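Local atomic coordinates of beta-galactosidase (Streptococcus pneumoniae, PDB entry 4CU9), a protein that probably binds carbohydrate through this calcium-containing module, one part of a multidomain pneumococcal enzyme that hydrolyses beta-galactosides. Residues A[17-22]-A[36-41]; A[62-67]-A[177-182]; A[98-103]-A[161-166]. One frame throughout, in Å; residues are numbered along the deposited sequence.

Contact 1 of 3, residues A[17-22]-A[36-41]; sequences NQAFAS and DYLNDG. With CA (calcium ion), chain C.
Gln18 and Asp36 meet through their polar ends, the amide of one turned 69° from the carboxylate of the other. Gln18 leaves strand 18-21 pointing away from 36-41, and a bend that sets CD at chi2 62° helps bring the amide round. Gln18 NE2 then donates to Asp36 OD1 at 2.9 Å, arriving on the syn side slightly out of the carboxylate plane, and also to Ala19 O at 2.9 Å, on a lone pair; two acceptors thus fix the amide. The other carboxylate oxygen, Asp36 OD2, is hydrogen-bonded to Tyr114. Asn39 turns its amide toward the strand, with CG held between its backbone N and carbonyl carbon (chi1 67°). Asn39 ND2 bonds to Asn17 O at 2.9 Å, approaching from above that carbonyl plane, while Asn39 OD1 lies 3.6 Å from Ala19 CB. In this galactose-binding-like beta-sandwich, Gln18 and Phe20 pair with strand 61-70, whereas Ala19 N faces the calcium loop and donates to a water that in turn donates to Asp36 OD1 and Asn39 OD1. A second water accepts from the ND2 atoms of Asn17 and Asn39, while Asn17 OD1 takes the backbone N of Arg69. Beside the Asn39 amide, Ala19 CB packs on Leu38 CB at 3.9 Å. Tyr37 O, 2.2 Å from the calcium ion, and Asp40 OD1 bind the metal together with Asp42, Ile177, Glu178 and a water.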
loop_
_atom_site.group_PDB
_atom_site.type_symbol
_atom_site.label_atom_id
_atom_site.label_comp_id
_atom_site.label_asym_id
_atom_site.label_seq_id
_atom_site.Cartn_x
_atom_site.Cartn_y
_atom_site.Cartn_z
ATOM N N ASN A 17 10.713 -4.973 -7.055
ATOM C CA ASN A 17 9.311 -4.797 -6.651
ATOM C C ASN A 17 8.808 -3.380 -6.858
ATOM O O ASN A 17 9.541 -2.385 -6.658
ATOM C CB ASN A 17 9.072 -5.167 -5.198
ATOM C CG ASN A 17 9.429 -6.603 -4.853
ATOM O OD1 ASN A 17 9.412 -7.519 -5.679
ATOM N ND2 ASN A 17 9.649 -6.820 -3.564
ATOM N N GLN A 18 7.544 -3.288 -7.271
ATOM C CA GLN A 18 6.913 -2.010 -7.601
ATOM C C GLN A 18 5.769 -1.684 -6.651
ATOM O O GLN A 18 4.791 -2.439 -6.576
ATOM C CB GLN A 18 6.374 -2.052 -9.039
ATOM C CG GLN A 18 5.689 -0.767 -9.456
ATOM C CD GLN A 18 6.658 0.426 -9.445
ATOM O OE1 GLN A 18 7.614 0.445 -10.207
ATOM N NE2 GLN A 18 6.446 1.378 -8.549
ATOM N N ALA A 19 5.902 -0.560 -5.935
ATOM C CA ALA A 19 4.876 -0.128 -5.035
ATOM C C ALA A 19 3.775 0.484 -5.877
ATOM O O ALA A 19 4.021 0.978 -6.978
ATOM C CB ALA A 19 5.409 0.874 -4.032
ATOM N N PHE A 20 2.549 0.355 -5.400
ATOM C CA PHE A 20 1.386 0.954 -6.083
ATOM C C PHE A 20 0.369 1.454 -5.103
ATOM O O PHE A 20 0.283 0.948 -3.943
ATOM C CB PHE A 20 0.757 -0.007 -7.111
ATOM C CG PHE A 20 0.056 -1.159 -6.471
ATOM C CD1 PHE A 20 0.757 -2.281 -6.116
ATOM C CD2 PHE A 20 -1.267 -1.042 -6.140
ATOM C CE1 PHE A 20 0.089 -3.335 -5.480
ATOM C CE2 PHE A 20 -1.928 -2.066 -5.493
ATOM C CZ PHE A 20 -1.238 -3.199 -5.163
ATOM N N ALA A 21 -0.480 2.372 -5.579
ATOM C CA ALA A 21 -1.604 2.862 -4.810
ATOM C C ALA A 21 -2.822 3.256 -5.644
ATOM O O ALA A 21 -2.696 3.650 -6.799
ATOM C CB ALA A 21 -1.190 4.009 -3.897
ATOM N N SER A 22 -3.995 3.102 -5.051
ATOM C CA SER A 22 -5.231 3.577 -5.673
ATOM C C SER A 22 -5.218 5.096 -5.912
ATOM O O SER A 22 -5.779 5.562 -6.917
ATOM C CB SER A 22 -6.450 3.159 -4.847
ATOM O OG SER A 22 -6.456 3.687 -3.543
ATOM N N ASP A 36 6.552 5.383 -4.479
ATOM C CA ASP A 36 7.808 4.660 -4.528
ATOM C C ASP A 36 8.569 4.745 -3.214
ATOM O O ASP A 36 9.454 3.955 -2.995
ATOM C CB ASP A 36 8.655 5.170 -5.701
ATOM C CG ASP A 36 8.138 4.640 -7.060
ATOM O OD1 ASP A 36 7.979 3.404 -7.222
ATOM O OD2 ASP A 36 7.902 5.444 -7.992
ATOM N N TYR A 37 8.219 5.675 -2.324
ATOM C CA TYR A 37 8.837 5.723 -1.010
ATOM C C TYR A 37 8.375 4.587 -0.096
ATOM O O TYR A 37 9.004 4.355 0.937
ATOM C CB TYR A 37 8.577 7.058 -0.309
ATOM C CG TYR A 37 9.186 8.265 -0.978
ATOM C CD1 TYR A 37 10.349 8.155 -1.711
ATOM C CD2 TYR A 37 8.597 9.522 -0.871
ATOM C CE1 TYR A 37 10.925 9.254 -2.345
ATOM C CE2 TYR A 37 9.186 10.642 -1.476
ATOM C CZ TYR A 37 10.349 10.491 -2.214
ATOM O OH TYR A 37 10.973 11.558 -2.872
ATOM N N LEU A 38 7.319 3.864 -0.494
ATOM C CA LEU A 38 6.816 2.735 0.275
ATOM C C LEU A 38 7.771 1.546 0.374
ATOM O O LEU A 38 7.743 0.831 1.377
ATOM C CB LEU A 38 5.531 2.181 -0.307
ATOM C CG LEU A 38 4.238 2.964 -0.094
ATOM C CD1 LEU A 38 3.098 2.175 -0.707
ATOM C CD2 LEU A 38 3.966 3.176 1.372
ATOM N N ASN A 39 8.571 1.315 -0.657
ATOM C CA ASN A 39 9.495 0.166 -0.621
ATOM C C ASN A 39 10.928 0.478 -0.943
ATOM O O ASN A 39 11.605 -0.331 -1.574
ATOM C CB ASN A 39 8.976 -0.971 -1.510
ATOM C CG ASN A 39 8.993 -0.619 -2.980
ATOM O OD1 ASN A 39 8.951 0.544 -3.327
ATOM N ND2 ASN A 39 9.053 -1.630 -3.850
ATOM N N ASP A 40 11.413 1.620 -0.487
ATOM C CA ASP A 40 12.788 2.028 -0.785
ATOM C C ASP A 40 13.758 1.698 0.349
ATOM O O ASP A 40 14.913 2.077 0.318
ATOM C CB ASP A 40 12.832 3.520 -1.130
ATOM C CG ASP A 40 12.435 4.399 0.006
ATOM O OD1 ASP A 40 12.043 3.942 1.104
ATOM O OD2 ASP A 40 12.507 5.603 -0.176
ATOM N N GLY A 41 13.285 1.019 1.387
ATOM C CA GLY A 41 14.147 0.725 2.525
ATOM C C GLY A 41 14.381 1.877 3.480
ATOM O O GLY A 41 14.935 1.664 4.559
HETATM CA CA CA C . 10.352 4.271 2.729
HETATM O O HOH W 1 9.759 -4.252 -2.197
HETATM O O HOH W 2 8.335 0.991 -5.996
HETATM O O HOH W 3 10.673 6.548 2.968
#

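Contact 2 of 3, residues A[62-67]-A[177-182]; sequences VSAGVI and IEMTFL. With CA (calcium ion), chain C.
Met179 and Phe181 lean across from strand 178-182 onto Ala64, Gly65 and Val66, in a contact of apolar side chains and backbone atoms between strands that are not sheet neighbours. The segment starts at the metal: Ile177 O binds the calcium ion at 2.3 Å, and Glu178 OE1 binds it at 2.2 Å. Ile177 and Glu178, both ligands of the ion, form a classic beta bulge opposite His85, while Glu178 OE2 accepts a hydrogen bond from Gly41 N. Met179 comes next and points toward 62-67. Its CG lies anti to the backbone N (chi1 170°), and the sulfur comes to rest against the glycine, with Met179 SD 3.7 Å from Gly65 CA. A bend at chi3 (-59°) then turns the methyl toward Ala64, where Met179 CE is 3.4 Å from Ala64 O and 3.9 Å from Ala64 CB. Thr180 points away, and Phe181 returns to the contact. Val66 CG2 meets its ring at the edge, in plane, 3.8 Å from Phe181 CE2. The strands pack across the interior of the galactose-binding-like beta-sandwich, their axes crossing at -47° and 7.5 Å apart at their closest. Strand 61-70 lies in its sheet between strands 18-21 and 160-166, and Phe181 also meets Trp163 of the latter with its ring nearly parallel; strand 173-182 pairs antiparallel with strands 73-86 and 49-50.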
loop_
_atom_site.group_PDB
_atom_site.type_symbol
_atom_site.label_atom_id
_atom_site.label_comp_id
_atom_site.label_asym_id
_atom_site.label_seq_id
_atom_site.Cartn_x
_atom_site.Cartn_y
_atom_site.Cartn_z
ATOM N N VAL A 62 -8.594 3.809 0.878
ATOM C CA VAL A 62 -7.459 3.908 -0.024
ATOM C C VAL A 62 -6.700 2.590 0.112
ATOM O O VAL A 62 -6.647 2.022 1.194
ATOM C CB VAL A 62 -6.580 5.152 0.299
ATOM C CG1 VAL A 62 -6.086 5.156 1.733
ATOM C CG2 VAL A 62 -5.408 5.317 -0.658
ATOM N N SER A 63 -6.150 2.106 -1.007
ATOM C CA SER A 63 -5.314 0.913 -1.016
ATOM C C SER A 63 -3.914 1.210 -1.474
ATOM O O SER A 63 -3.687 2.045 -2.381
ATOM C CB SER A 63 -5.914 -0.140 -1.935
ATOM O OG SER A 63 -7.214 -0.460 -1.517
ATOM N N ALA A 64 -2.962 0.571 -0.816
ATOM C CA ALA A 64 -1.574 0.676 -1.249
ATOM C C ALA A 64 -0.942 -0.697 -1.109
ATOM O O ALA A 64 -1.332 -1.508 -0.222
ATOM C CB ALA A 64 -0.840 1.749 -0.477
ATOM N N GLY A 65 -0.068 -1.028 -2.045
ATOM C CA GLY A 65 0.529 -2.340 -2.083
ATOM C C GLY A 65 1.841 -2.490 -2.822
ATOM O O GLY A 65 2.462 -1.490 -3.247
ATOM N N VAL A 66 2.248 -3.736 -2.993
ATOM C CA VAL A 66 3.462 -4.079 -3.741
ATOM C C VAL A 66 3.185 -5.176 -4.744
ATOM O O VAL A 66 2.556 -6.196 -4.435
ATOM C CB VAL A 66 4.632 -4.498 -2.815
ATOM C CG1 VAL A 66 5.880 -4.864 -3.605
ATOM C CG2 VAL A 66 4.947 -3.432 -1.750
ATOM N N ILE A 67 3.612 -4.924 -5.967
ATOM C CA ILE A 67 3.768 -5.938 -7.008
ATOM C C ILE A 67 5.193 -6.528 -6.960
ATOM O O ILE A 67 6.178 -5.807 -7.094
ATOM C CB ILE A 67 3.582 -5.320 -8.398
ATOM C CG1 ILE A 67 2.190 -4.721 -8.531
ATOM C CG2 ILE A 67 3.795 -6.373 -9.477
ATOM C CD1 ILE A 67 2.073 -3.666 -9.616
ATOM N N ILE A 177 5.417 5.393 5.573
ATOM C CA ILE A 177 6.834 5.531 5.279
ATOM C C ILE A 177 7.421 4.272 4.655
ATOM O O ILE A 177 8.382 4.353 3.913
ATOM C CB ILE A 177 7.582 5.914 6.574
ATOM C CG1 ILE A 177 7.217 7.347 6.946
ATOM C CG2 ILE A 177 9.090 5.774 6.443
ATOM C CD1 ILE A 177 7.454 7.642 8.419
ATOM N N GLU A 178 6.879 3.114 5.020
ATOM C CA GLU A 178 7.345 1.866 4.466
ATOM C C GLU A 178 6.268 0.798 4.545
ATOM O O GLU A 178 5.470 0.755 5.478
ATOM C CB GLU A 178 8.643 1.396 5.150
ATOM C CG GLU A 178 9.404 0.312 4.391
ATOM C CD GLU A 178 10.207 0.807 3.202
ATOM O OE1 GLU A 178 10.286 2.046 2.954
ATOM O OE2 GLU A 178 10.801 -0.047 2.506
ATOM N N MET A 179 6.260 -0.056 3.530
ATOM C CA MET A 179 5.377 -1.217 3.508
ATOM C C MET A 179 6.200 -2.341 2.912
ATOM O O MET A 179 6.738 -2.177 1.820
ATOM C CB MET A 179 4.165 -0.929 2.638
ATOM C CG MET A 179 3.295 -2.117 2.348
ATOM S SD MET A 179 1.936 -1.760 1.248
ATOM C CE MET A 179 0.997 -0.499 2.061
ATOM N N THR A 180 6.262 -3.472 3.603
ATOM C CA THR A 180 7.071 -4.617 3.184
ATOM C C THR A 180 6.282 -5.909 3.378
ATOM O O THR A 180 5.491 -6.044 4.355
ATOM C CB THR A 180 8.361 -4.700 4.035
ATOM O OG1 THR A 180 8.936 -3.403 4.187
ATOM C CG2 THR A 180 9.378 -5.570 3.386
ATOM N N PHE A 181 6.505 -6.853 2.464
ATOM C CA PHE A 181 5.989 -8.206 2.585
ATOM C C PHE A 181 7.167 -9.159 2.593
ATOM O O PHE A 181 8.121 -8.944 1.843
ATOM C CB PHE A 181 5.027 -8.519 1.450
ATOM C CG PHE A 181 3.856 -7.586 1.428
ATOM C CD1 PHE A 181 2.790 -7.774 2.295
ATOM C CD2 PHE A 181 3.878 -6.450 0.627
ATOM C CE1 PHE A 181 1.726 -6.883 2.302
ATOM C CE2 PHE A 181 2.821 -5.547 0.642
ATOM C CZ PHE A 181 1.761 -5.757 1.502
ATOM N N LEU A 182 7.101 -10.218 3.400
ATOM C CA LEU A 182 8.266 -11.087 3.559
ATOM C C LEU A 182 7.899 -12.563 3.591
ATOM O O LEU A 182 6.792 -12.905 3.931
ATOM C CB LEU A 182 9.010 -10.735 4.835
ATOM C CG LEU A 182 9.595 -9.320 4.956
ATOM C CD1 LEU A 182 10.236 -9.160 6.319
ATOM C CD2 LEU A 182 10.615 -8.996 3.867
HETATM CA CA CA C . 10.352 4.271 2.729
HETATM O O HOH W 3 10.673 6.548 2.968
#

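Contact 3 of 3, residues A[98-103]-A[161-166]; sequences LVLERY and MRWRME. With EDO (1,2-ethanediol), chain D.
Glu101 and Arg162 form a hydrogen-bonded pair of the antiparallel ladder between strands 97-103 and 160-166, part of the beta-sandwich; Val99 and Arg164 make the other such pair. From Glu101 the side chain runs alongside that of Arg162: Glu101 CB lies 4.2 Å from Arg162 CG. Glu101 CG, anti to the carbonyl carbon (chi1 -61°), leads into an extended chain, and CD comes to 3.5 Å from Arg164 NE. At the tip the two oxygens divide the arginines. Glu101 OE1 takes both NE and NH2 of Arg162, each at 2.8 Å, in a side-on grip with carboxylate and guanidinium only 10° from coplanar. Glu101 OE2 takes Arg164 NE at 2.9 Å from above the carboxylate plane, with a weak bond from NH2; a water links Glu101 OE2 and Arg164 NH2. This salt-bridge network balances a carboxylate against two probable cations. Arg162 also makes a cation-pi contact with Trp132 and holds an ethanediol, probably from the crystallisation liquor, by NH1 and NH2. On the other sheet face, Leu98 CD1 touches Trp163 CE3 at 3.3 Å, and Leu100 CD1 makes a CH-pi contact over the indole face, 3.8 Å from the six-membered ring centroid and 18° off its normal.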
loop_
_atom_site.group_PDB
_atom_site.type_symbol
_atom_site.label_atom_id
_atom_site.label_comp_id
_atom_site.label_asym_id
_atom_site.label_seq_id
_atom_site.Cartn_x
_atom_site.Cartn_y
_atom_site.Cartn_z
ATOM N N LEU A 98 -7.897 -1.514 8.505
ATOM C CA LEU A 98 -6.725 -2.066 7.789
ATOM C C LEU A 98 -7.111 -3.498 7.405
ATOM O O LEU A 98 -7.354 -4.330 8.297
ATOM C CB LEU A 98 -5.508 -2.049 8.779
ATOM C CG LEU A 98 -4.124 -2.493 8.360
ATOM C CD1 LEU A 98 -3.514 -1.588 7.292
ATOM C CD2 LEU A 98 -3.157 -2.570 9.518
ATOM N N VAL A 99 -7.234 -3.790 6.112
ATOM C CA VAL A 99 -7.503 -5.158 5.628
ATOM C C VAL A 99 -6.347 -5.587 4.736
ATOM O O VAL A 99 -5.942 -4.824 3.795
ATOM C CB VAL A 99 -8.797 -5.238 4.791
ATOM C CG1 VAL A 99 -9.004 -6.633 4.241
ATOM C CG2 VAL A 99 -9.986 -4.768 5.618
ATOM N N LEU A 100 -5.789 -6.755 5.016
ATOM C CA LEU A 100 -4.750 -7.332 4.150
ATOM C C LEU A 100 -5.408 -8.122 3.035
ATOM O O LEU A 100 -6.241 -8.982 3.279
ATOM C CB LEU A 100 -3.812 -8.258 4.939
ATOM C CG LEU A 100 -2.676 -8.965 4.185
ATOM C CD1 LEU A 100 -1.698 -7.960 3.590
ATOM C CD2 LEU A 100 -1.930 -9.897 5.127
ATOM N N GLU A 101 -4.949 -7.926 1.812
ATOM C CA GLU A 101 -5.451 -8.662 0.682
ATOM C C GLU A 101 -4.380 -9.144 -0.263
ATOM O O GLU A 101 -3.346 -8.498 -0.491
ATOM C CB GLU A 101 -6.456 -7.818 -0.116
ATOM C CG GLU A 101 -7.670 -7.413 0.689
ATOM C CD GLU A 101 -8.636 -6.502 -0.047
ATOM O OE1 GLU A 101 -8.176 -5.639 -0.827
ATOM O OE2 GLU A 101 -9.868 -6.670 0.173
ATOM N N ARG A 102 -4.655 -10.303 -0.853
ATOM C CA ARG A 102 -3.783 -10.876 -1.868
ATOM C C ARG A 102 -4.469 -10.815 -3.224
ATOM O O ARG A 102 -5.676 -10.973 -3.322
ATOM C CB ARG A 102 -3.406 -12.323 -1.512
ATOM C CG ARG A 102 -4.573 -13.288 -1.461
ATOM C CD ARG A 102 -4.111 -14.663 -0.978
ATOM N NE ARG A 102 -5.212 -15.607 -0.777
ATOM C CZ ARG A 102 -5.669 -16.453 -1.692
ATOM N NH1 ARG A 102 -5.147 -16.490 -2.900
ATOM N NH2 ARG A 102 -6.654 -17.284 -1.383
ATOM N N TYR A 103 -3.692 -10.588 -4.278
ATOM C CA TYR A 103 -4.253 -10.472 -5.604
ATOM C C TYR A 103 -4.673 -11.858 -6.108
ATOM O O TYR A 103 -3.901 -12.791 -6.034
ATOM C CB TYR A 103 -3.268 -9.803 -6.551
ATOM C CG TYR A 103 -3.821 -9.595 -7.927
ATOM C CD1 TYR A 103 -4.819 -8.644 -8.147
ATOM C CD2 TYR A 103 -3.368 -10.358 -9.014
ATOM C CE1 TYR A 103 -5.341 -8.467 -9.414
ATOM C CE2 TYR A 103 -3.909 -10.189 -10.279
ATOM C CZ TYR A 103 -4.883 -9.234 -10.466
ATOM O OH TYR A 103 -5.423 -9.018 -11.721
ATOM N N MET A 161 0.390 -7.947 -3.243
ATOM C CA MET A 161 -0.307 -7.871 -1.946
ATOM C C MET A 161 -0.641 -6.410 -1.740
ATOM O O MET A 161 0.030 -5.546 -2.292
ATOM C CB MET A 161 0.589 -8.357 -0.808
ATOM C CG MET A 161 0.971 -9.819 -0.938
ATOM S SD MET A 161 -0.311 -11.032 -0.594
ATOM C CE MET A 161 -0.716 -10.684 1.094
ATOM N N ARG A 162 -1.716 -6.145 -1.013
ATOM C CA ARG A 162 -2.054 -4.794 -0.639
ATOM C C ARG A 162 -2.713 -4.727 0.728
ATOM O O ARG A 162 -3.205 -5.723 1.284
ATOM C CB ARG A 162 -2.960 -4.118 -1.696
ATOM C CG ARG A 162 -4.407 -4.534 -1.647
ATOM C CD ARG A 162 -5.211 -3.890 -2.728
ATOM N NE ARG A 162 -6.617 -4.129 -2.519
ATOM C CZ ARG A 162 -7.587 -3.568 -3.219
ATOM N NH1 ARG A 162 -7.292 -2.718 -4.215
ATOM N NH2 ARG A 162 -8.847 -3.874 -2.937
ATOM N N TRP A 163 -2.755 -3.501 1.229
ATOM C CA TRP A 163 -3.540 -3.166 2.398
ATOM C C TRP A 163 -4.638 -2.232 1.925
ATOM O O TRP A 163 -4.361 -1.153 1.297
ATOM C CB TRP A 163 -2.686 -2.483 3.472
ATOM C CG TRP A 163 -1.701 -3.374 4.113
ATOM C CD1 TRP A 163 -0.432 -3.564 3.746
ATOM C CD2 TRP A 163 -1.948 -4.264 5.198
ATOM N NE1 TRP A 163 0.167 -4.489 4.554
ATOM C CE2 TRP A 163 -0.753 -4.947 5.456
ATOM C CE3 TRP A 163 -3.058 -4.546 5.977
ATOM C CZ2 TRP A 163 -0.625 -5.863 6.499
ATOM C CZ3 TRP A 163 -2.924 -5.484 7.029
ATOM C CH2 TRP A 163 -1.705 -6.107 7.264
ATOM N N ARG A 164 -5.877 -2.656 2.155
ATOM C CA ARG A 164 -7.065 -1.845 1.863
ATOM C C ARG A 164 -7.441 -1.134 3.149
ATOM O O ARG A 164 -7.798 -1.756 4.148
ATOM C CB ARG A 164 -8.202 -2.687 1.308
ATOM C CG ARG A 164 -9.498 -1.893 1.022
ATOM C CD ARG A 164 -10.427 -2.704 0.143
ATOM N NE ARG A 164 -10.851 -3.953 0.762
ATOM C CZ ARG A 164 -11.742 -4.058 1.743
ATOM N NH1 ARG A 164 -12.370 -2.992 2.244
ATOM N NH2 ARG A 164 -12.040 -5.247 2.220
ATOM N N MET A 165 -7.278 0.180 3.150
ATOM C CA MET A 165 -7.317 0.965 4.384
ATOM C C MET A 165 -8.416 2.038 4.344
ATOM O O MET A 165 -8.923 2.410 3.284
ATOM C CB MET A 165 -5.968 1.624 4.590
ATOM C CG MET A 165 -4.794 0.648 4.740
ATOM S SD MET A 165 -3.143 1.453 4.717
ATOM C CE MET A 165 -2.937 1.866 3.003
ATOM N N GLU A 166 -8.800 2.492 5.524
ATOM C CA GLU A 166 -9.699 3.624 5.662
ATOM C C GLU A 166 -9.025 4.662 6.487
ATOM O O GLU A 166 -8.497 4.377 7.586
ATOM C CB GLU A 166 -11.005 3.212 6.311
ATOM C CG GLU A 166 -11.825 2.280 5.414
ATOM C CD GLU A 166 -13.215 1.968 5.973
ATOM O OE1 GLU A 166 -13.659 2.618 6.942
ATOM O OE2 GLU A 166 -13.872 1.059 5.418
HETATM C C1 EDO D . -10.081 -0.610 -5.651
HETATM O O1 EDO D . -8.793 -0.317 -5.068
HETATM C C2 EDO D . -10.440 -2.098 -5.743
HETATM O O2 EDO D . -10.844 -2.583 -4.465
HETATM O O HOH W 4 -11.638 -7.877 1.693
#

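In the fold
From the N terminus, contact 1 comes first: it closes the short excursion that leaves strand 18-21 and returns as the calcium-binding loop. Strand 61-70 then opens contact 2, which the chain completes only near its end, with strand 173-182. Contact 3 opens and closes within that span and so is nested in contact 2. Strand 61-70 joins all three, pairing with strand 18-21 of contact 1 along one edge and strand 160-166 of contact 3 along the other. Contacts 1 and 2 also share the calcium ion, and Leu38 O probably accepts a hydrogen bond from Met179 N, tying the loop to the last strand.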